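Local atomic coordinates of ZmpA Glycopeptidase (Clostridium perfringens, PDB entry 6XSX), a protein that acts as a metalloprotease, a glycopeptidase of the M60 family that probably cuts the protein backbone of glycoproteins, with this chain forming its catalytic module. Residues Q359-T364 / P427-W432; E157-L162 / N203-E208; G444-N449 / F468-E473. One frame throughout, in Å; residues are numbered along the deposited sequence.

Interaction 1 (Q359-T364 / P427-W432). With EDO (1,2-ethanediol), chain G.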
# COMPACT_ATOMS: atom_id res chain seq x y z
N GLN A 359 -5.01 -3.44 -15.09
CA GLN A 359 -4.97 -2.12 -14.47
C GLN A 359 -4.14 -1.16 -15.32
O GLN A 359 -4.44 0.03 -15.39
CB GLN A 359 -4.44 -2.20 -13.04
CG GLN A 359 -4.31 -0.85 -12.34
CD GLN A 359 -5.63 -0.18 -12.06
OE1 GLN A 359 -6.69 -0.79 -12.08
NE2 GLN A 359 -5.58 1.12 -11.80
N LEU A 360 -3.09 -1.67 -15.96
CA LEU A 360 -2.32 -0.86 -16.90
C LEU A 360 -3.23 -0.48 -18.07
O LEU A 360 -3.19 0.65 -18.55
CB LEU A 360 -1.11 -1.66 -17.38
CG LEU A 360 0.04 -1.82 -16.38
CD1 LEU A 360 1.02 -2.89 -16.87
CD2 LEU A 360 0.79 -0.51 -16.20
N TYR A 361 -4.07 -1.42 -18.51
CA TYR A 361 -4.93 -1.24 -19.67
C TYR A 361 -6.02 -0.21 -19.36
O TYR A 361 -6.32 0.63 -20.21
CB TYR A 361 -5.53 -2.57 -20.13
CG TYR A 361 -6.59 -2.44 -21.20
CD1 TYR A 361 -6.26 -2.02 -22.49
CD2 TYR A 361 -7.92 -2.72 -20.93
CE1 TYR A 361 -7.23 -1.89 -23.47
CE2 TYR A 361 -8.90 -2.59 -21.90
CZ TYR A 361 -8.55 -2.18 -23.18
OH TYR A 361 -9.50 -2.04 -24.14
N ASP A 362 -6.59 -0.29 -18.15
CA ASP A 362 -7.68 0.58 -17.74
C ASP A 362 -7.61 0.81 -16.24
O ASP A 362 -7.96 -0.07 -15.43
CB ASP A 362 -9.03 -0.01 -18.17
CG ASP A 362 -10.24 0.89 -17.93
OD1 ASP A 362 -10.19 1.76 -17.04
OD2 ASP A 362 -11.24 0.69 -18.64
N LYS A 363 -7.18 2.03 -15.88
CA LYS A 363 -6.92 2.44 -14.51
C LYS A 363 -8.17 2.40 -13.63
O LYS A 363 -8.04 2.49 -12.41
CB LYS A 363 -6.30 3.84 -14.53
CG LYS A 363 -7.24 4.95 -14.97
CD LYS A 363 -6.52 6.27 -15.12
CE LYS A 363 -7.45 7.45 -15.00
NZ LYS A 363 -6.70 8.72 -14.91
N THR A 364 -9.36 2.24 -14.23
CA THR A 364 -10.59 2.12 -13.44
C THR A 364 -10.82 0.68 -12.96
O THR A 364 -11.79 0.42 -12.25
CB THR A 364 -11.85 2.60 -14.18
OG1 THR A 364 -12.16 1.71 -15.26
CG2 THR A 364 -11.76 4.04 -14.66
N PRO A 427 -11.90 -9.95 -25.62
CA PRO A 427 -11.22 -8.69 -25.94
C PRO A 427 -10.73 -8.79 -27.38
O PRO A 427 -10.46 -9.89 -27.87
CB PRO A 427 -9.97 -8.63 -25.05
CG PRO A 427 -10.07 -9.83 -24.11
CD PRO A 427 -11.23 -10.70 -24.54
N SER A 428 -10.63 -7.65 -28.06
CA SER A 428 -10.08 -7.67 -29.40
C SER A 428 -8.61 -7.26 -29.35
O SER A 428 -7.99 -7.12 -30.40
CB SER A 428 -10.87 -6.80 -30.34
OG SER A 428 -10.95 -5.47 -29.84
N ASN A 429 -8.10 -7.01 -28.14
CA ASN A 429 -6.70 -6.70 -27.92
C ASN A 429 -6.07 -7.85 -27.15
O ASN A 429 -6.71 -8.44 -26.27
CB ASN A 429 -6.50 -5.45 -27.06
CG ASN A 429 -7.17 -4.21 -27.60
OD1 ASN A 429 -8.37 -4.00 -27.39
ND2 ASN A 429 -6.40 -3.36 -28.27
N LYS A 430 -4.79 -8.14 -27.44
CA LYS A 430 -4.04 -9.12 -26.68
C LYS A 430 -3.56 -8.49 -25.37
O LYS A 430 -2.41 -8.09 -25.24
CB LYS A 430 -2.92 -9.71 -27.56
CG LYS A 430 -3.40 -10.33 -28.86
CD LYS A 430 -2.34 -11.17 -29.56
CE LYS A 430 -2.84 -11.83 -30.83
NZ LYS A 430 -1.72 -12.47 -31.57
N LEU A 431 -4.48 -8.41 -24.41
CA LEU A 431 -4.27 -7.66 -23.18
C LEU A 431 -3.08 -8.23 -22.41
O LEU A 431 -2.47 -7.52 -21.63
CB LEU A 431 -5.55 -7.69 -22.34
CG LEU A 431 -6.80 -7.07 -22.98
CD1 LEU A 431 -7.99 -7.25 -22.05
CD2 LEU A 431 -6.60 -5.59 -23.31
N TRP A 432 -2.74 -9.51 -22.67
CA TRP A 432 -1.65 -10.15 -21.95
C TRP A 432 -0.28 -9.64 -22.41
O TRP A 432 0.73 -10.06 -21.86
CB TRP A 432 -1.72 -11.68 -22.06
CG TRP A 432 -2.02 -12.16 -23.45
CD1 TRP A 432 -1.12 -12.52 -24.40
CD2 TRP A 432 -3.32 -12.30 -24.05
NE1 TRP A 432 -1.76 -12.89 -25.56
CE2 TRP A 432 -3.11 -12.76 -25.37
CE3 TRP A 432 -4.63 -12.08 -23.61
CZ2 TRP A 432 -4.17 -13.01 -26.25
CZ3 TRP A 432 -5.68 -12.32 -24.48
CH2 TRP A 432 -5.45 -12.78 -25.78
C1 EDO G . -12.60 -1.50 -16.09
O1 EDO G . -13.39 -0.73 -15.20
C2 EDO G . -13.29 -1.74 -17.39
O2 EDO G . -14.01 -0.61 -17.82
O HOH W 1 -8.99 -1.46 -26.58

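Interaction 2 (E157-L162 / N203-E208)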
# COMPACT_ATOMS: atom_id res chain seq x y z
N GLU A 157 6.90 26.59 16.16
CA GLU A 157 6.75 26.18 17.55
C GLU A 157 7.21 24.73 17.75
O GLU A 157 7.87 24.42 18.74
CB GLU A 157 5.30 26.27 17.99
CG GLU A 157 4.93 27.60 18.60
CD GLU A 157 3.52 27.59 19.17
OE1 GLU A 157 3.17 26.58 19.84
OE2 GLU A 157 2.79 28.57 18.93
N VAL A 158 6.80 23.84 16.84
CA VAL A 158 6.99 22.42 17.12
C VAL A 158 8.48 22.10 17.01
O VAL A 158 9.01 21.30 17.79
CB VAL A 158 6.10 21.53 16.23
CG1 VAL A 158 6.50 20.07 16.30
CG2 VAL A 158 4.63 21.68 16.58
N MET A 159 9.15 22.77 16.07
CA MET A 159 10.60 22.66 15.94
C MET A 159 11.30 23.15 17.21
O MET A 159 12.28 22.55 17.63
CB MET A 159 11.12 23.39 14.69
CG MET A 159 10.67 22.73 13.39
SD MET A 159 11.26 21.02 13.16
CE MET A 159 10.09 20.11 14.17
N ASN A 160 10.75 24.21 17.82
CA ASN A 160 11.24 24.70 19.11
C ASN A 160 11.00 23.65 20.19
O ASN A 160 11.90 23.39 20.99
CB ASN A 160 10.58 26.02 19.52
CG ASN A 160 11.15 27.22 18.80
OD1 ASN A 160 12.25 27.16 18.24
ND2 ASN A 160 10.41 28.31 18.79
N ASP A 161 9.80 23.06 20.20
CA ASP A 161 9.46 21.97 21.10
C ASP A 161 10.48 20.83 20.97
O ASP A 161 10.90 20.26 21.97
CB ASP A 161 8.04 21.44 20.88
CG ASP A 161 6.95 22.46 21.15
OD1 ASP A 161 7.20 23.37 21.95
OD2 ASP A 161 5.86 22.35 20.54
N LEU A 162 10.86 20.50 19.73
CA LEU A 162 11.78 19.41 19.48
C LEU A 162 13.16 19.73 20.04
O LEU A 162 13.78 18.88 20.67
CB LEU A 162 11.85 19.13 17.97
CG LEU A 162 11.12 17.88 17.48
CD1 LEU A 162 11.39 17.66 16.01
CD2 LEU A 162 11.54 16.64 18.26
N ASN A 203 15.91 20.46 5.46
CA ASN A 203 15.16 21.70 5.31
C ASN A 203 13.68 21.39 5.08
O ASN A 203 13.08 21.87 4.12
CB ASN A 203 15.72 22.58 4.19
CG ASN A 203 16.71 23.59 4.73
OD1 ASN A 203 17.92 23.37 4.68
ND2 ASN A 203 16.20 24.68 5.29
N LYS A 204 13.12 20.57 5.96
CA LYS A 204 11.72 20.18 5.85
C LYS A 204 11.04 20.40 7.20
O LYS A 204 11.72 20.55 8.21
CB LYS A 204 11.61 18.73 5.40
CG LYS A 204 11.89 18.50 3.93
CD LYS A 204 11.82 17.05 3.53
CE LYS A 204 12.11 16.85 2.06
NZ LYS A 204 11.27 17.74 1.22
N LEU A 205 9.71 20.43 7.18
CA LEU A 205 8.93 20.73 8.37
C LEU A 205 7.85 19.66 8.58
O LEU A 205 7.40 19.03 7.62
CB LEU A 205 8.34 22.14 8.24
CG LEU A 205 9.35 23.29 8.11
CD1 LEU A 205 8.73 24.51 7.45
CD2 LEU A 205 9.96 23.67 9.46
N PRO A 206 7.44 19.40 9.84
CA PRO A 206 6.42 18.39 10.12
C PRO A 206 5.08 18.60 9.43
O PRO A 206 4.38 17.64 9.15
CB PRO A 206 6.23 18.42 11.65
CG PRO A 206 6.93 19.68 12.13
CD PRO A 206 7.95 20.04 11.06
N SER A 207 4.72 19.86 9.15
CA SER A 207 3.45 20.13 8.49
C SER A 207 3.37 19.37 7.16
O SER A 207 2.29 18.95 6.75
CB SER A 207 3.23 21.60 8.29
OG SER A 207 4.24 22.14 7.45
N GLU A 208 4.54 19.19 6.52
CA GLU A 208 4.63 18.49 5.24
C GLU A 208 4.51 16.98 5.43
O GLU A 208 3.93 16.28 4.59
CB GLU A 208 5.95 18.85 4.56
CG GLU A 208 6.12 18.15 3.23
CD GLU A 208 7.41 18.50 2.50
OE1 GLU A 208 8.47 18.58 3.17
OE2 GLU A 208 7.36 18.69 1.27

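Interaction 3 (G444-N449 / F468-E473)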
# COMPACT_ATOMS: atom_id res chain seq x y z
N GLY A 444 2.02 7.87 -26.92
CA GLY A 444 0.65 7.66 -27.34
C GLY A 444 0.53 6.40 -28.19
O GLY A 444 1.27 5.43 -28.02
N VAL A 445 -0.41 6.45 -29.14
CA VAL A 445 -0.69 5.31 -29.99
C VAL A 445 0.16 5.46 -31.26
O VAL A 445 0.74 6.52 -31.49
CB VAL A 445 -2.20 5.25 -30.30
CG1 VAL A 445 -3.02 4.95 -29.05
CG2 VAL A 445 -2.69 6.53 -30.98
N PHE A 446 0.24 4.39 -32.07
CA PHE A 446 1.02 4.47 -33.29
C PHE A 446 0.49 5.59 -34.19
O PHE A 446 -0.73 5.73 -34.35
CB PHE A 446 0.99 3.15 -34.05
CG PHE A 446 1.80 2.03 -33.45
CD1 PHE A 446 3.05 2.26 -32.90
CD2 PHE A 446 1.32 0.72 -33.48
CE1 PHE A 446 3.80 1.22 -32.36
CE2 PHE A 446 2.07 -0.32 -32.93
CZ PHE A 446 3.31 -0.07 -32.38
N THR A 447 1.40 6.37 -34.78
CA THR A 447 1.01 7.28 -35.85
C THR A 447 0.78 6.49 -37.14
O THR A 447 1.19 5.33 -37.26
CB THR A 447 2.03 8.40 -36.08
OG1 THR A 447 3.06 7.89 -36.93
CG2 THR A 447 2.59 8.97 -34.79
N GLU A 448 0.15 7.16 -38.11
CA GLU A 448 -0.15 6.63 -39.43
C GLU A 448 1.13 6.42 -40.24
O GLU A 448 1.08 5.83 -41.32
CB GLU A 448 -1.06 7.61 -40.18
CG GLU A 448 -2.45 7.78 -39.57
CD GLU A 448 -3.40 6.61 -39.78
OE1 GLU A 448 -2.92 5.53 -40.20
OE2 GLU A 448 -4.61 6.78 -39.53
N ASN A 449 2.27 6.91 -39.73
CA ASN A 449 3.51 6.88 -40.49
C ASN A 449 4.45 5.80 -39.96
O ASN A 449 5.60 5.73 -40.39
CB ASN A 449 4.21 8.24 -40.46
CG ASN A 449 3.29 9.34 -40.93
OD1 ASN A 449 2.83 9.32 -42.06
ND2 ASN A 449 2.96 10.26 -40.03
N PHE A 468 15.16 -5.18 -33.60
CA PHE A 468 14.03 -4.37 -34.05
C PHE A 468 14.42 -2.90 -34.05
O PHE A 468 15.01 -2.41 -33.09
CB PHE A 468 12.85 -4.56 -33.10
CG PHE A 468 12.44 -6.00 -32.94
CD1 PHE A 468 12.03 -6.75 -34.04
CD2 PHE A 468 12.50 -6.62 -31.70
CE1 PHE A 468 11.66 -8.08 -33.90
CE2 PHE A 468 12.13 -7.95 -31.56
CZ PHE A 468 11.71 -8.67 -32.65
N ASP A 469 14.07 -2.21 -35.14
CA ASP A 469 14.26 -0.77 -35.25
C ASP A 469 12.90 -0.16 -35.60
O ASP A 469 12.11 -0.79 -36.30
CB ASP A 469 15.37 -0.46 -36.25
CG ASP A 469 16.63 -1.28 -36.03
OD1 ASP A 469 17.50 -0.83 -35.24
OD2 ASP A 469 16.74 -2.37 -36.64
N ILE A 470 12.65 1.06 -35.10
CA ILE A 470 11.39 1.76 -35.29
C ILE A 470 11.68 3.24 -35.56
O ILE A 470 12.68 3.78 -35.09
CB ILE A 470 10.46 1.58 -34.06
CG1 ILE A 470 8.99 1.83 -34.41
CG2 ILE A 470 10.92 2.45 -32.91
CD1 ILE A 470 8.04 1.75 -33.22
N ASP A 471 10.77 3.89 -36.30
CA ASP A 471 10.89 5.30 -36.64
C ASP A 471 10.90 6.17 -35.40
O ASP A 471 10.27 5.84 -34.39
CB ASP A 471 9.81 5.77 -37.62
CG ASP A 471 8.41 5.80 -37.04
OD1 ASP A 471 7.78 4.72 -36.99
OD2 ASP A 471 7.95 6.89 -36.64
N ASN A 472 11.59 7.31 -35.52
CA ASN A 472 11.80 8.25 -34.43
C ASN A 472 10.47 8.73 -33.85
O ASN A 472 10.36 8.93 -32.64
CB ASN A 472 12.64 9.46 -34.87
CG ASN A 472 12.89 10.41 -33.72
OD1 ASN A 472 13.73 10.13 -32.86
ND2 ASN A 472 12.15 11.50 -33.66
N GLU A 473 9.47 8.95 -34.70
CA GLU A 473 8.22 9.56 -34.24
C GLU A 473 7.45 8.57 -33.37
O GLU A 473 6.64 8.98 -32.55
CB GLU A 473 7.35 10.04 -35.40
CG GLU A 473 8.02 11.11 -36.24
CD GLU A 473 8.60 12.30 -35.49
OE1 GLU A 473 7.82 12.95 -34.76
OE2 GLU A 473 9.83 12.57 -35.63

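Interaction 1 (Q359-T364 / P427-W432)
L431 sets one methyl squarely on the ring of Y361. CD2 lies 3.6 Å from the ring centroid and only 8° off the ring normal, so this is a CH-pi contact over the face; even the nearest ring carbon, CD1 of Y361, is 3.7 Å from CD2 of L431. The tyrosine reaches across because CG is anti to the backbone N (chi1 172°), which carries the ring off the end of helix 347-361 toward the loop. At its far end the hydroxyl approaches N429, whose amide plane is turned 49° from the ring. Y361 OH and N429 OD1 are 4.0 Å apart, too far to bond directly, and a water closes the gap. Lying in the plane of the ring, it stands 2.6 Å from Y361 OH and donates to N429 OD1 at 2.7 Å. N429 ND2 donates to I520 O, which helps fix which way round the amide sits.

Just past the helix, D362 caps the turn leading into helix 365-375. Its OD1 accepts from both T364 N (3.0 Å) and T364 OG1 (2.7 Å), the two donors coming from the same face of the carboxylate. An ethanediol, probably from the crystallisation liquor, bonds to D362 OD2 and T364 OG1 and also to R368.

L431 also packs on H405, while Y361 touches I520, so the tyrosine lies between the helical part and the C-terminal β domain. Across the two segments the attraction is probably mainly dispersion over the aromatic face, with polarity confined to the ring's rim and relayed by one water.

Interaction 2 (E157-L162 / N203-E208)
M159 brings its CE and SD alongside the CG-CD edge of P206: CE is 3.8 Å from both P206 CG and P206 CD, and the sulfur SD follows at 4.0 Å from P206 CD. The two side chains slide past each other in opposite directions, so the overlap runs along that edge of the proline. What brings the methyl there is a curled chain. With CG beside the backbone N (chi1 -67°), M159 bends again at chi2 (-62°) and chi3 (80°), folding CE back against the proline. Nearer the backbone, CG of M159 meets the methyl CD2 of L205 at 4.1 Å, those two side chains running at a slant. V158, one residue earlier on the helix, adds CG1 at 4.2 Å from P206 CG.

The contact joins the early turns of helix 155-171 to the connection between helices 192-202 and 206-224. N203 ends the first of these with positive phi and two bonds back into its last turn, a Schellman motif, and K204 and L205 then run extended into the next helix. E208 N bonds back to L205 O as the chain turns, and K204 NZ pairs with E208 OE1 at 3.5 Å on the side of the connection turned from M159. S207 OG reaches D155 OD2, tying this helix start to that of helix 155-171 by a polar bond beside the apolar patch.

Further apolar cover comes from Y199 of helix 192-202, which touches both M159 and P206, and from Y148 and F179 of the mixed sheet, each of which packs on V158 and P206 together. V158 and P206 are buried, whereas L205 stands exposed.

Interaction 3 (G444-N449 / F468-E473)
I470, the last residue of strand 463-470, turns its CD1 to F446 CE1 at 4.4 Å, a loose apolar touch made obliquely to the ring. It comes two residues after F468, whose own ring stacks with Y481. V478 packs against both I470 and F446, so the pair lies at the margin of the small C-terminal β domain, beside strand 478-485; the domain's two antiparallel sheets are consistent with a fibronectin type III-like sandwich.

D471 follows and turns its carboxylate to the loop before strand 452-459. With CG between the backbone N and the carbonyl carbon (chi1 68°), OD1 lies 4.2 Å from N449 O; K451 N donates to that OD1, and N474 ND2 to OD2. Within 444-449, T447 OG1 accepts from N449 N at 3.1 Å, an ST turn that shapes the loop. N472 then gives ND2 to E473 OE2 at 3.2 Å, the donor standing above the carboxylate plane.

N449 O and D471 OD1 are both acceptors, so they sit near one another without bonding, and the carboxylate is held instead by K451 N and N474 ND2.

In the fold
Along the chain, interaction 2 closes first, then interaction 1, then interaction 3; none is nested in another. Interactions 1 and 2 lie on opposite sides of the chain's centre, their centres about 45 Å apart, and the centres of interactions 2 and 3 are about 50 Å apart. Interactions 1 and 3 are closer, with about 9 Å between nearest atoms. They share neighbours: strand 478-485 supplies E482 to K430 near one and V478 to F446 and I470 in the other. Interaction 2 thus ties helices to the mixed sheet of the M60 region, interaction 1 marks where the helical part meets the C-terminal β domain, and interaction 3 lies within that domain. Helix 277-286, carrying an HExxH pattern as in zinc peptidases, forms none of them.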